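Local coordinates for ferric uptake regulation protein (Vibrio cholerae, PDB 2W57) that probably represses iron-uptake genes by binding their operator DNA as a metal-loaded dimer, at residues 17-22 / 59-64; 34-39 / 53-58; 88-93 / 126-131. All coordinates share one frame; numbering follows the deposited sequence.

Contact 1 of 3, residues 17-22 / 59-64; sequences LPRLKI and LNQFDD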
ATOM      1  N   LEU A  17     -24.748 -16.495   1.656  1.00 22.46           N
ATOM      2  CA  LEU A  17     -24.505 -16.912   0.268  1.00 21.04           C
ATOM      3  C   LEU A  17     -23.488 -16.050  -0.455  1.00 20.30           C
ATOM      4  O   LEU A  17     -22.641 -16.602  -1.171  1.00 20.35           O
ATOM      5  CB  LEU A  17     -25.810 -16.992  -0.521  1.00 21.22           C
ATOM      6  CG  LEU A  17     -25.875 -17.824  -1.807  1.00 21.60           C
ATOM      7  CD1 LEU A  17     -25.405 -19.288  -1.612  1.00 21.58           C
ATOM      8  CD2 LEU A  17     -27.297 -17.775  -2.346  1.00 20.48           C
ATOM      9  N   PRO A  18     -23.582 -14.702  -0.320  1.00 19.13           N
ATOM     10  CA  PRO A  18     -22.498 -13.852  -0.824  1.00 18.73           C
ATOM     11  C   PRO A  18     -21.130 -14.266  -0.292  1.00 18.86           C
ATOM     12  O   PRO A  18     -20.160 -14.328  -1.055  1.00 19.05           O
ATOM     13  CB  PRO A  18     -22.887 -12.466  -0.315  1.00 18.27           C
ATOM     14  CG  PRO A  18     -24.382 -12.518  -0.310  1.00 17.92           C
ATOM     15  CD  PRO A  18     -24.684 -13.886   0.221  1.00 18.69           C
ATOM     16  N   ARG A  19     -21.053 -14.577   0.999  1.00 18.85           N
ATOM     17  CA  ARG A  19     -19.800 -15.016   1.589  1.00 18.78           C
ATOM     18  C   ARG A  19     -19.253 -16.272   0.913  1.00 18.90           C
ATOM     19  O   ARG A  19     -18.077 -16.316   0.565  1.00 19.15           O
ATOM     20  CB  ARG A  19     -19.969 -15.227   3.080  1.00 18.92           C
ATOM     21  CG  ARG A  19     -20.022 -13.929   3.854  1.00 19.24           C
ATOM     22  CD  ARG A  19     -20.163 -14.148   5.346  1.00 18.44           C
ATOM     23  NE  ARG A  19     -20.055 -12.851   5.995  1.00 21.90           N
ATOM     24  CZ  ARG A  19     -20.459 -12.554   7.230  1.00 21.51           C
ATOM     25  NH1 ARG A  19     -21.025 -13.482   8.000  1.00 21.36           N
ATOM     26  NH2 ARG A  19     -20.308 -11.309   7.678  1.00 17.96           N
ATOM     27  N   LEU A  20     -20.108 -17.274   0.710  1.00 18.90           N
ATOM     28  CA  LEU A  20     -19.712 -18.534   0.049  1.00 19.13           C
ATOM     29  C   LEU A  20     -19.221 -18.336  -1.384  1.00 19.61           C
ATOM     30  O   LEU A  20     -18.205 -18.908  -1.789  1.00 19.58           O
ATOM     31  CB  LEU A  20     -20.873 -19.543   0.036  1.00 18.70           C
ATOM     32  CG  LEU A  20     -21.403 -20.130   1.350  1.00 18.01           C
ATOM     33  CD1 LEU A  20     -22.593 -21.018   1.072  1.00 16.20           C
ATOM     34  CD2 LEU A  20     -20.332 -20.895   2.132  1.00 17.17           C
ATOM     35  N   LYS A  21     -19.960 -17.520  -2.128  1.00 20.32           N
ATOM     36  CA  LYS A  21     -19.731 -17.275  -3.541  1.00 21.09           C
ATOM     37  C   LYS A  21     -18.486 -16.458  -3.789  1.00 21.22           C
ATOM     38  O   LYS A  21     -17.830 -16.617  -4.818  1.00 21.71           O
ATOM     39  CB  LYS A  21     -20.937 -16.548  -4.139  1.00 21.33           C
ATOM     40  CG  LYS A  21     -22.126 -17.458  -4.374  1.00 23.89           C
ATOM     41  CD  LYS A  21     -23.249 -16.707  -5.060  1.00 27.40           C
ATOM     42  CE  LYS A  21     -24.450 -17.609  -5.287  1.00 27.75           C
ATOM     43  NZ  LYS A  21     -24.254 -18.478  -6.458  1.00 29.04           N
ATOM     44  N   ILE A  22     -18.171 -15.570  -2.854  1.00 21.27           N
ATOM     45  CA  ILE A  22     -16.972 -14.763  -2.960  1.00 21.01           C
ATOM     46  C   ILE A  22     -15.780 -15.603  -2.538  1.00 21.80           C
ATOM     47  O   ILE A  22     -14.708 -15.472  -3.115  1.00 22.38           O
ATOM     48  CB  ILE A  22     -17.078 -13.461  -2.127  1.00 20.68           C
ATOM     49  CG1 ILE A  22     -18.064 -12.501  -2.809  1.00 19.36           C
ATOM     50  CG2 ILE A  22     -15.706 -12.821  -1.949  1.00 19.60           C
ATOM     51  CD1 ILE A  22     -18.406 -11.279  -2.029  1.00 17.70           C
ATOM     52  N   LEU A  59     -15.013  -8.754   1.687  1.00 20.28           N
ATOM     53  CA  LEU A  59     -13.557  -8.798   1.739  1.00 20.95           C
ATOM     54  C   LEU A  59     -12.976  -8.158   3.004  1.00 21.94           C
ATOM     55  O   LEU A  59     -12.011  -8.683   3.569  1.00 22.19           O
ATOM     56  CB  LEU A  59     -12.942  -8.193   0.480  1.00 21.04           C
ATOM     57  CG  LEU A  59     -13.117  -9.041  -0.782  1.00 20.17           C
ATOM     58  CD1 LEU A  59     -12.700  -8.285  -2.023  1.00 18.12           C
ATOM     59  CD2 LEU A  59     -12.344 -10.355  -0.637  1.00 20.08           C
ATOM     60  N   ASN A  60     -13.564  -7.054   3.464  1.00 22.75           N
ATOM     61  CA  ASN A  60     -13.216  -6.493   4.775  1.00 24.07           C
ATOM     62  C   ASN A  60     -13.434  -7.444   5.959  1.00 24.65           C
ATOM     63  O   ASN A  60     -12.588  -7.521   6.870  1.00 25.11           O
ATOM     64  CB  ASN A  60     -14.009  -5.227   5.048  1.00 24.38           C
ATOM     65  CG  ASN A  60     -13.303  -4.009   4.580  1.00 26.49           C
ATOM     66  OD1 ASN A  60     -13.373  -3.646   3.395  1.00 28.23           O
ATOM     67  ND2 ASN A  60     -12.608  -3.348   5.502  1.00 28.04           N
ATOM     68  N   GLN A  61     -14.587  -8.119   5.962  1.00 24.80           N
ATOM     69  CA  GLN A  61     -14.947  -9.070   7.009  1.00 25.14           C
ATOM     70  C   GLN A  61     -13.965 -10.244   6.956  1.00 24.45           C
ATOM     71  O   GLN A  61     -13.524 -10.738   7.989  1.00 24.78           O
ATOM     72  CB  GLN A  61     -16.399  -9.555   6.833  1.00 24.89           C
ATOM     73  CG  GLN A  61     -17.454  -8.456   6.842  1.00 25.60           C
ATOM     74  CD  GLN A  61     -18.885  -8.910   6.409  1.00 27.69           C
ATOM     75  OE1 GLN A  61     -19.085  -9.788   5.535  1.00 28.47           O
ATOM     76  NE2 GLN A  61     -19.887  -8.281   7.029  1.00 30.75           N
ATOM     77  N   PHE A  62     -13.605 -10.666   5.747  1.00 23.70           N
ATOM     78  CA  PHE A  62     -12.614 -11.722   5.565  1.00 23.21           C
ATOM     79  C   PHE A  62     -11.236 -11.269   6.049  1.00 23.55           C
ATOM     80  O   PHE A  62     -10.480 -12.060   6.620  1.00 23.35           O
ATOM     81  CB  PHE A  62     -12.523 -12.111   4.090  1.00 22.18           C
ATOM     82  CG  PHE A  62     -13.645 -12.977   3.608  1.00 20.61           C
ATOM     83  CD1 PHE A  62     -14.728 -13.270   4.426  1.00 19.14           C
ATOM     84  CD2 PHE A  62     -13.617 -13.497   2.313  1.00 18.60           C
ATOM     85  CE1 PHE A  62     -15.754 -14.088   3.968  1.00 19.76           C
ATOM     86  CE2 PHE A  62     -14.633 -14.299   1.843  1.00 17.98           C
ATOM     87  CZ  PHE A  62     -15.709 -14.602   2.667  1.00 19.24           C
ATOM     88  N   ASP A  63     -10.912  -9.998   5.799  1.00 24.11           N
ATOM     89  CA  ASP A  63      -9.649  -9.407   6.258  1.00 24.66           C
ATOM     90  C   ASP A  63      -9.521  -9.497   7.794  1.00 24.94           C
ATOM     91  O   ASP A  63      -8.549 -10.048   8.314  1.00 24.57           O
ATOM     92  CB  ASP A  63      -9.520  -7.965   5.772  1.00 24.61           C
ATOM     93  CG  ASP A  63      -8.099  -7.438   5.865  1.00 25.74           C
ATOM     94  OD1 ASP A  63      -7.255  -8.058   6.544  1.00 28.17           O
ATOM     95  OD2 ASP A  63      -7.818  -6.393   5.252  1.00 26.40           O
ATOM     96  N   ASP A  64     -10.526  -8.992   8.504  1.00 25.16           N
ATOM     97  CA  ASP A  64     -10.526  -9.032   9.956  1.00 25.76           C
ATOM     98  C   ASP A  64     -10.594 -10.446  10.534  1.00 25.53           C
ATOM     99  O   ASP A  64      -9.997 -10.695  11.579  1.00 25.77           O
ATOM    100  CB  ASP A  64     -11.671  -8.190  10.520  1.00 26.19           C
ATOM    101  CG  ASP A  64     -11.706  -6.785   9.934  1.00 28.23           C
ATOM    102  OD1 ASP A  64     -10.615  -6.200   9.668  1.00 28.04           O
ATOM    103  OD2 ASP A  64     -12.842  -6.273   9.749  1.00 30.03           O
TER

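Contact 2 of 3, residues 34-39 / 53-58; sequences ISAEEL and ATVYRV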
ATOM      1  N   ILE A  34      -6.176 -10.649  -6.139  1.00 27.05           N
ATOM      2  CA  ILE A  34      -7.337 -10.080  -6.820  1.00 25.55           C
ATOM      3  C   ILE A  34      -7.874  -8.833  -6.122  1.00 24.93           C
ATOM      4  O   ILE A  34      -7.936  -8.778  -4.901  1.00 24.54           O
ATOM      5  CB  ILE A  34      -8.458 -11.160  -7.005  1.00 25.55           C
ATOM      6  CG1 ILE A  34      -9.471 -10.738  -8.075  1.00 25.28           C
ATOM      7  CG2 ILE A  34      -9.138 -11.520  -5.672  1.00 24.40           C
ATOM      8  CD1 ILE A  34     -10.317 -11.892  -8.594  1.00 25.42           C
ATOM      9  N   SER A  35      -8.239  -7.828  -6.909  1.00 23.96           N
ATOM     10  CA  SER A  35      -8.863  -6.637  -6.367  1.00 23.12           C
ATOM     11  C   SER A  35     -10.346  -6.884  -6.192  1.00 23.14           C
ATOM     12  O   SER A  35     -10.904  -7.788  -6.817  1.00 23.44           O
ATOM     13  CB  SER A  35      -8.647  -5.459  -7.301  1.00 22.76           C
ATOM     14  OG  SER A  35      -9.256  -5.709  -8.542  1.00 21.36           O
ATOM     15  N   ALA A  36     -10.984  -6.080  -5.346  1.00 23.18           N
ATOM     16  CA  ALA A  36     -12.442  -6.088  -5.214  1.00 23.55           C
ATOM     17  C   ALA A  36     -13.182  -5.909  -6.559  1.00 23.59           C
ATOM     18  O   ALA A  36     -14.248  -6.476  -6.758  1.00 23.32           O
ATOM     19  CB  ALA A  36     -12.881  -5.020  -4.227  1.00 23.38           C
ATOM     20  N   GLU A  37     -12.605  -5.131  -7.472  1.00 24.33           N
ATOM     21  CA  GLU A  37     -13.234  -4.844  -8.767  1.00 25.27           C
ATOM     22  C   GLU A  37     -13.171  -6.070  -9.655  1.00 25.19           C
ATOM     23  O   GLU A  37     -14.159  -6.458 -10.276  1.00 25.08           O
ATOM     24  CB  GLU A  37     -12.556  -3.668  -9.467  1.00 25.39           C
ATOM     25  CG  GLU A  37     -12.716  -2.317  -8.754  1.00 29.03           C
ATOM     26  CD  GLU A  37     -11.817  -2.122  -7.503  1.00 33.30           C
ATOM     27  OE1 GLU A  37     -10.816  -2.864  -7.297  1.00 33.69           O
ATOM     28  OE2 GLU A  37     -12.133  -1.199  -6.713  1.00 34.81           O
ATOM     29  N   GLU A  38     -11.998  -6.692  -9.691  1.00 25.32           N
ATOM     30  CA  GLU A  38     -11.782  -7.843 -10.543  1.00 25.10           C
ATOM     31  C   GLU A  38     -12.678  -8.958 -10.049  1.00 24.42           C
ATOM     32  O   GLU A  38     -13.331  -9.632 -10.850  1.00 24.61           O
ATOM     33  CB  GLU A  38     -10.311  -8.261 -10.544  1.00 25.25           C
ATOM     34  CG  GLU A  38      -9.377  -7.328 -11.312  1.00 27.33           C
ATOM     35  CD  GLU A  38      -7.934  -7.321 -10.761  1.00 32.28           C
ATOM     36  OE1 GLU A  38      -7.645  -7.991  -9.733  1.00 33.34           O
ATOM     37  OE2 GLU A  38      -7.079  -6.613 -11.347  1.00 34.52           O
ATOM     38  N   LEU A  39     -12.729  -9.117  -8.728  1.00 23.27           N
ATOM     39  CA  LEU A  39     -13.578 -10.117  -8.085  1.00 22.42           C
ATOM     40  C   LEU A  39     -15.076  -9.904  -8.396  1.00 21.51           C
ATOM     41  O   LEU A  39     -15.817 -10.855  -8.673  1.00 20.90           O
ATOM     42  CB  LEU A  39     -13.294 -10.108  -6.577  1.00 22.67           C
ATOM     43  CG  LEU A  39     -14.051 -10.950  -5.537  1.00 23.26           C
ATOM     44  CD1 LEU A  39     -14.652 -12.209  -6.123  1.00 21.22           C
ATOM     45  CD2 LEU A  39     -13.130 -11.260  -4.342  1.00 22.67           C
ATOM     46  N   ALA A  53     -20.180  -3.108  -3.666  1.00 13.98           N
ATOM     47  CA  ALA A  53     -20.216  -2.724  -2.256  1.00 13.54           C
ATOM     48  C   ALA A  53     -20.225  -3.965  -1.346  1.00 13.92           C
ATOM     49  O   ALA A  53     -19.507  -4.013  -0.350  1.00 13.98           O
ATOM     50  CB  ALA A  53     -21.392  -1.848  -1.988  1.00 12.98           C
ATOM     51  N   THR A  54     -21.000  -4.984  -1.719  1.00 14.52           N
ATOM     52  CA  THR A  54     -21.027  -6.261  -0.983  1.00 14.44           C
ATOM     53  C   THR A  54     -19.660  -6.927  -1.035  1.00 14.91           C
ATOM     54  O   THR A  54     -19.134  -7.345  -0.004  1.00 15.05           O
ATOM     55  CB  THR A  54     -22.096  -7.223  -1.531  1.00 14.07           C
ATOM     56  OG1 THR A  54     -23.387  -6.647  -1.319  1.00 14.34           O
ATOM     57  CG2 THR A  54     -22.029  -8.558  -0.835  1.00 12.86           C
ATOM     58  N   VAL A  55     -19.080  -6.983  -2.232  1.00 15.31           N
ATOM     59  CA  VAL A  55     -17.738  -7.529  -2.425  1.00 15.83           C
ATOM     60  C   VAL A  55     -16.769  -6.867  -1.466  1.00 16.60           C
ATOM     61  O   VAL A  55     -16.055  -7.544  -0.716  1.00 17.37           O
ATOM     62  CB  VAL A  55     -17.248  -7.394  -3.881  1.00 15.82           C
ATOM     63  CG1 VAL A  55     -15.848  -7.923  -4.011  1.00 15.62           C
ATOM     64  CG2 VAL A  55     -18.170  -8.159  -4.818  1.00 14.19           C
ATOM     65  N   TYR A  56     -16.777  -5.544  -1.431  1.00 17.24           N
ATOM     66  CA  TYR A  56     -15.973  -4.848  -0.435  1.00 17.73           C
ATOM     67  C   TYR A  56     -16.310  -5.203   1.005  1.00 18.44           C
ATOM     68  O   TYR A  56     -15.401  -5.477   1.795  1.00 18.54           O
ATOM     69  CB  TYR A  56     -16.086  -3.345  -0.606  1.00 17.50           C
ATOM     70  CG  TYR A  56     -15.044  -2.788  -1.513  1.00 17.42           C
ATOM     71  CD1 TYR A  56     -15.393  -2.273  -2.753  1.00 16.82           C
ATOM     72  CD2 TYR A  56     -13.694  -2.782  -1.142  1.00 17.36           C
ATOM     73  CE1 TYR A  56     -14.446  -1.744  -3.594  1.00 16.56           C
ATOM     74  CE2 TYR A  56     -12.730  -2.252  -1.989  1.00 17.36           C
ATOM     75  CZ  TYR A  56     -13.128  -1.739  -3.208  1.00 17.09           C
ATOM     76  OH  TYR A  56     -12.210  -1.224  -4.069  1.00 19.08           O
ATOM     77  N   ARG A  57     -17.598  -5.163   1.358  1.00 18.97           N
ATOM     78  CA  ARG A  57     -18.002  -5.422   2.730  1.00 20.41           C
ATOM     79  C   ARG A  57     -17.499  -6.827   3.130  1.00 20.02           C
ATOM     80  O   ARG A  57     -16.878  -6.986   4.192  1.00 19.73           O
ATOM     81  CB  ARG A  57     -19.528  -5.246   2.889  1.00 20.74           C
ATOM     82  CG  ARG A  57     -20.136  -5.716   4.235  1.00 23.15           C
ATOM     83  CD  ARG A  57     -21.703  -5.721   4.274  1.00 23.40           C
ATOM     84  NE  ARG A  57     -22.364  -6.680   3.357  1.00 30.62           N
ATOM     85  CZ  ARG A  57     -22.398  -8.025   3.494  1.00 33.36           C
ATOM     86  NH1 ARG A  57     -21.784  -8.648   4.509  1.00 32.51           N
ATOM     87  NH2 ARG A  57     -23.047  -8.771   2.589  1.00 33.46           N
ATOM     88  N   VAL A  58     -17.705  -7.820   2.250  1.00 19.85           N
ATOM     89  CA  VAL A  58     -17.281  -9.198   2.516  1.00 19.35           C
ATOM     90  C   VAL A  58     -15.751  -9.344   2.625  1.00 19.98           C
ATOM     91  O   VAL A  58     -15.253  -9.984   3.556  1.00 19.88           O
ATOM     92  CB  VAL A  58     -17.850 -10.218   1.497  1.00 19.64           C
ATOM     93  CG1 VAL A  58     -17.243 -11.625   1.745  1.00 18.19           C
ATOM     94  CG2 VAL A  58     -19.392 -10.262   1.550  1.00 18.00           C
TER

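Contact 3 of 3, residues 88-93 / 126-131; sequences HDHLVC and SLYLYG. With ZN (zinc ion), chain D; ZN (zinc ion), chain C.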
ATOM      1  N   HIS A  88       5.698 -14.528   1.243  1.00 36.32           N
ATOM      2  CA  HIS A  88       6.219 -14.101  -0.055  1.00 35.51           C
ATOM      3  C   HIS A  88       6.174 -12.566  -0.247  1.00 35.16           C
ATOM      4  O   HIS A  88       5.559 -11.829   0.535  1.00 34.92           O
ATOM      5  CB  HIS A  88       5.548 -14.864  -1.212  1.00 35.39           C
ATOM      6  CG  HIS A  88       4.061 -14.691  -1.278  1.00 35.41           C
ATOM      7  ND1 HIS A  88       3.196 -15.323  -0.410  1.00 35.80           N
ATOM      8  CD2 HIS A  88       3.287 -13.969  -2.120  1.00 35.60           C
ATOM      9  CE1 HIS A  88       1.952 -14.992  -0.710  1.00 35.26           C
ATOM     10  NE2 HIS A  88       1.980 -14.175  -1.746  1.00 35.66           N
ATOM     11  N   ASP A  89       6.874 -12.103  -1.275  1.00 34.39           N
ATOM     12  CA  ASP A  89       6.827 -10.716  -1.694  1.00 33.81           C
ATOM     13  C   ASP A  89       6.294 -10.689  -3.109  1.00 33.58           C
ATOM     14  O   ASP A  89       5.999 -11.745  -3.669  1.00 33.65           O
ATOM     15  CB  ASP A  89       8.208 -10.090  -1.590  1.00 33.53           C
ATOM     16  CG  ASP A  89       8.707 -10.093  -0.179  1.00 33.11           C
ATOM     17  OD1 ASP A  89       7.968  -9.593   0.697  1.00 33.15           O
ATOM     18  OD2 ASP A  89       9.813 -10.617   0.065  1.00 31.96           O
ATOM     19  N   HIS A  90       6.146  -9.501  -3.686  1.00 33.11           N
ATOM     20  CA  HIS A  90       5.376  -9.394  -4.915  1.00 33.09           C
ATOM     21  C   HIS A  90       6.056  -8.595  -5.988  1.00 33.16           C
ATOM     22  O   HIS A  90       6.606  -7.531  -5.747  1.00 32.95           O
ATOM     23  CB  HIS A  90       3.975  -8.831  -4.641  1.00 33.18           C
ATOM     24  CG  HIS A  90       3.258  -9.512  -3.514  1.00 32.74           C
ATOM     25  ND1 HIS A  90       3.513  -9.223  -2.188  1.00 32.47           N
ATOM     26  CD2 HIS A  90       2.296 -10.465  -3.514  1.00 32.83           C
ATOM     27  CE1 HIS A  90       2.742  -9.975  -1.421  1.00 33.69           C
ATOM     28  NE2 HIS A  90       1.990 -10.733  -2.201  1.00 33.35           N
ATOM     29  N   LEU A  91       6.011  -9.145  -7.185  1.00 33.99           N
ATOM     30  CA  LEU A  91       6.471  -8.469  -8.369  1.00 35.38           C
ATOM     31  C   LEU A  91       5.213  -8.254  -9.192  1.00 36.25           C
ATOM     32  O   LEU A  91       4.452  -9.184  -9.422  1.00 36.50           O
ATOM     33  CB  LEU A  91       7.497  -9.350  -9.083  1.00 35.29           C
ATOM     34  CG  LEU A  91       8.073  -9.018 -10.456  1.00 35.58           C
ATOM     35  CD1 LEU A  91       8.974  -7.807 -10.401  1.00 35.91           C
ATOM     36  CD2 LEU A  91       8.836 -10.237 -10.972  1.00 35.60           C
ATOM     37  N   VAL A  92       4.969  -7.023  -9.603  1.00 37.68           N
ATOM     38  CA  VAL A  92       3.699  -6.681 -10.211  1.00 39.40           C
ATOM     39  C   VAL A  92       3.928  -6.107 -11.602  1.00 41.36           C
ATOM     40  O   VAL A  92       4.743  -5.187 -11.769  1.00 41.54           O
ATOM     41  CB  VAL A  92       2.954  -5.671  -9.322  1.00 39.14           C
ATOM     42  CG1 VAL A  92       1.599  -5.307  -9.894  1.00 38.43           C
ATOM     43  CG2 VAL A  92       2.816  -6.227  -7.916  1.00 38.99           C
ATOM     44  N   CYS A  93       3.236  -6.669 -12.599  1.00 43.84           N
ATOM     45  CA  CYS A  93       3.249  -6.126 -13.963  1.00 46.23           C
ATOM     46  C   CYS A  93       2.250  -4.997 -14.016  1.00 47.32           C
ATOM     47  O   CYS A  93       1.096  -5.154 -13.604  1.00 47.46           O
ATOM     48  CB  CYS A  93       2.868  -7.156 -15.028  1.00 46.41           C
ATOM     49  SG  CYS A  93       3.910  -8.627 -15.146  1.00 49.69           S
ATOM     50  N   SER A 126       7.235  -5.273   4.048  1.00 33.95           N
ATOM     51  CA  SER A 126       6.498  -5.523   2.811  1.00 33.19           C
ATOM     52  C   SER A 126       7.302  -5.003   1.640  1.00 32.09           C
ATOM     53  O   SER A 126       7.882  -3.921   1.720  1.00 31.67           O
ATOM     54  CB  SER A 126       5.088  -4.903   2.847  1.00 33.55           C
ATOM     55  OG  SER A 126       5.133  -3.498   3.023  1.00 34.60           O
ATOM     56  N   LEU A 127       7.350  -5.787   0.567  1.00 31.05           N
ATOM     57  CA  LEU A 127       8.149  -5.436  -0.613  1.00 30.50           C
ATOM     58  C   LEU A 127       7.356  -5.648  -1.893  1.00 30.34           C
ATOM     59  O   LEU A 127       6.839  -6.740  -2.127  1.00 30.09           O
ATOM     60  CB  LEU A 127       9.470  -6.224  -0.635  1.00 30.08           C
ATOM     61  CG  LEU A 127      10.344  -6.287  -1.888  1.00 30.01           C
ATOM     62  CD1 LEU A 127      10.918  -4.933  -2.244  1.00 29.76           C
ATOM     63  CD2 LEU A 127      11.463  -7.300  -1.701  1.00 30.29           C
ATOM     64  N   TYR A 128       7.265  -4.586  -2.700  1.00 30.33           N
ATOM     65  CA  TYR A 128       6.519  -4.595  -3.957  1.00 30.66           C
ATOM     66  C   TYR A 128       7.397  -4.079  -5.081  1.00 31.02           C
ATOM     67  O   TYR A 128       7.881  -2.951  -5.031  1.00 31.26           O
ATOM     68  CB  TYR A 128       5.250  -3.733  -3.858  1.00 30.66           C
ATOM     69  CG  TYR A 128       4.282  -4.211  -2.813  1.00 30.65           C
ATOM     70  CD1 TYR A 128       3.458  -5.304  -3.050  1.00 31.08           C
ATOM     71  CD2 TYR A 128       4.213  -3.593  -1.571  1.00 30.28           C
ATOM     72  CE1 TYR A 128       2.583  -5.768  -2.069  1.00 31.56           C
ATOM     73  CE2 TYR A 128       3.343  -4.046  -0.585  1.00 30.18           C
ATOM     74  CZ  TYR A 128       2.534  -5.130  -0.838  1.00 31.17           C
ATOM     75  OH  TYR A 128       1.665  -5.580   0.136  1.00 31.73           O
ATOM     76  N   LEU A 129       7.612  -4.913  -6.088  1.00 31.23           N
ATOM     77  CA  LEU A 129       8.360  -4.497  -7.261  1.00 31.66           C
ATOM     78  C   LEU A 129       7.368  -4.283  -8.389  1.00 32.27           C
ATOM     79  O   LEU A 129       6.526  -5.145  -8.645  1.00 32.87           O
ATOM     80  CB  LEU A 129       9.397  -5.562  -7.638  1.00 31.11           C
ATOM     81  CG  LEU A 129      10.332  -6.041  -6.525  1.00 30.79           C
ATOM     82  CD1 LEU A 129      11.283  -7.132  -7.013  1.00 29.39           C
ATOM     83  CD2 LEU A 129      11.116  -4.884  -5.915  1.00 30.69           C
ATOM     84  N   TYR A 130       7.435  -3.138  -9.052  1.00 32.86           N
ATOM     85  CA  TYR A 130       6.523  -2.884 -10.167  1.00 34.12           C
ATOM     86  C   TYR A 130       7.299  -2.740 -11.476  1.00 35.70           C
ATOM     87  O   TYR A 130       8.351  -2.109 -11.501  1.00 35.66           O
ATOM     88  CB  TYR A 130       5.669  -1.641  -9.908  1.00 33.21           C
ATOM     89  CG  TYR A 130       4.938  -1.617  -8.575  1.00 32.42           C
ATOM     90  CD1 TYR A 130       3.646  -2.127  -8.462  1.00 32.04           C
ATOM     91  CD2 TYR A 130       5.523  -1.054  -7.435  1.00 31.28           C
ATOM     92  CE1 TYR A 130       2.955  -2.091  -7.260  1.00 30.63           C
ATOM     93  CE2 TYR A 130       4.839  -1.016  -6.224  1.00 30.62           C
ATOM     94  CZ  TYR A 130       3.550  -1.538  -6.148  1.00 31.42           C
ATOM     95  OH  TYR A 130       2.849  -1.522  -4.963  1.00 31.50           O
ATOM     96  N   GLY A 131       6.783  -3.331 -12.555  1.00 37.84           N
ATOM     97  CA  GLY A 131       7.398  -3.186 -13.882  1.00 40.53           C
ATOM     98  C   GLY A 131       6.506  -3.500 -15.078  1.00 42.65           C
ATOM     99  O   GLY A 131       5.396  -4.027 -14.910  1.00 43.02           O
TER
HETATM  100 ZN    ZN D 202       0.646 -12.672  -2.258  1.00 43.51          ZN
HETATM  101 ZN    ZN C 201      10.074 -10.762   1.992  1.00 40.76          ZN
HETATM  102  O   HOH W   1       5.153  -7.929   0.126  1.00 36.29           O

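Contact 1 of 3, residues 17-22 / 59-64
Two helices of the DNA-binding domain meet here, and R19 on helix 17-26 joins Q61 on helix 52-64. R19 runs extended from CG to NE. It grips the amide oxygen side-on, with NE 3.2 Å and NH2 2.9 Å from Q61 OE1. The oxygen lies in the guanidinium plane, yet both nitrogens come from the same face of the Q61 amide, well out of the amide plane and not on a lone pair. The guanidinium and amide planes are 64° apart. R19 NH1 has a second partner in K14 O, which helps fix the group.

Beside this polar pair the contact is apolar. The F62 ring points its edge at the backbone, with F62 CZ 3.6 Å from R19 O. I22 uses its CG2 branch, 4.2 Å from F62 CE2 and 4.4 Å from L59 CD2. L8 of helix 4-10 also packs on F62 and on R19. The segment axes come no closer than 11.3 Å and cross at -77°, so side chains bridge the gap, apart from backbone R19 O. The arrangement is part of the helical core of the winged-helix domain, in which helix 52-64 is probably the recognition helix.

Contact 2 of 3, residues 34-39 / 53-58
Y56 lays its ring over A36 and ends on the carboxylate of E37. Its CB leaves helix 52-64 to one side, and the ring then reaches the first turn of helix 36-45. From CG onward the A36 methyl covers one face of the ring. CG is 4.1 Å from A36 CB, and the distance shrinks along the ring. CE2 comes to 3.6 Å and CZ to 3.4 Å of A36 CB. The methyl sits over the ring face, 15° off the normal, which makes a CH-pi contact. The hydroxyl continues past the methyl to E37. Y56 OH donates to E37 OE2 at 2.6 Å, on the syn side of the carboxylate and 32° out of its plane. E37 reaches it because its chain turns about the CB-CG bond (chi2 76°). The carboxylate is turned steeply against the ring.

V55, one residue earlier, packs on A36 and L39 through CG1, which is anti to the backbone N. This branch lies 3.8 Å from L39 CG and 3.5 Å from A36 O.

A capping box starts helix 36-45 just before this contact. S35 OG accepts from E38 N at 3.1 Å, and E38 OE1 accepts from S35 N.

The two helices are the pair expected to form the helix-turn-helix of the domain. L39 reaches on to I22 and V25 of helix 17-26, and to L59 one turn further along helix 52-64. V55 also packs on Y40 and L43 of helix 36-45. I34 precedes the cap and bonds through its backbone to F80 of strand 78-82, so helix 36-45 is tied at its start to the small antiparallel sheet.

Contact 3 of 3, residues 88-93 / 126-131
H90 and L127 open a parallel ladder between strand 89-93 and segment 126-131 of strand 121-132. H90 N donates to L127 O at 3.2 Å. From there the backbones pair directly. H90 O takes L129 N, and V92 O takes G131 N. Between them L129 O takes V92 N at 2.6 Å. On one face V92 lies beside Y130, with V92 CB 3.7 Å from Y130 CD1. On the other, L91 CD1 rests 3.6 Å from L129 CB.

The end near the zinc ions is looser. The H90 and Y128 rings are nearly parallel but slid apart, with little overlap. A water bridges the two strands there. It accepts from H90 ND1 and from L127 N, and gives a weak bond to D89 OD1. Y128 OH turns to H71 instead. Strand 121-132 continues the sheet by pairing antiparallel with the second subunit.

H88 NE2 (2.1 Å) and H90 NE2 (2.4 Å) bind one zinc ion, completed by H33 and E81. D89 OD2 binds the other at 1.9 Å, with H87, E108 and H125. With ND1 bonded to water, H90 presents NE2 to its metal. The strand thus carries ligands of both ions, which could couple metal loading to the dimer sheet.

Contacts 1 and 2 belong to the N-terminal DNA-binding part, and contact 3 to the dimer sheet. Contact 2 is nested within the loop closed by contact 1, and contact 3 follows both along the chain. Contacts 1 and 2 share helix 52-64, and their centres are about 9 Å apart. They touch: I22 CD1 packs 3.7 Å from V58 CB, and L59 CD1 lies 3.8 Å from L39 CD2. Three helices therefore share one core. The centre of contact 3 is about 25 Å from that of contact 1 and 21 Å from that of contact 2. The zinc ion bound by H33, E81, H88 and H90 bridges the two regions, consistent with metal setting the placement of DNA-binding domains.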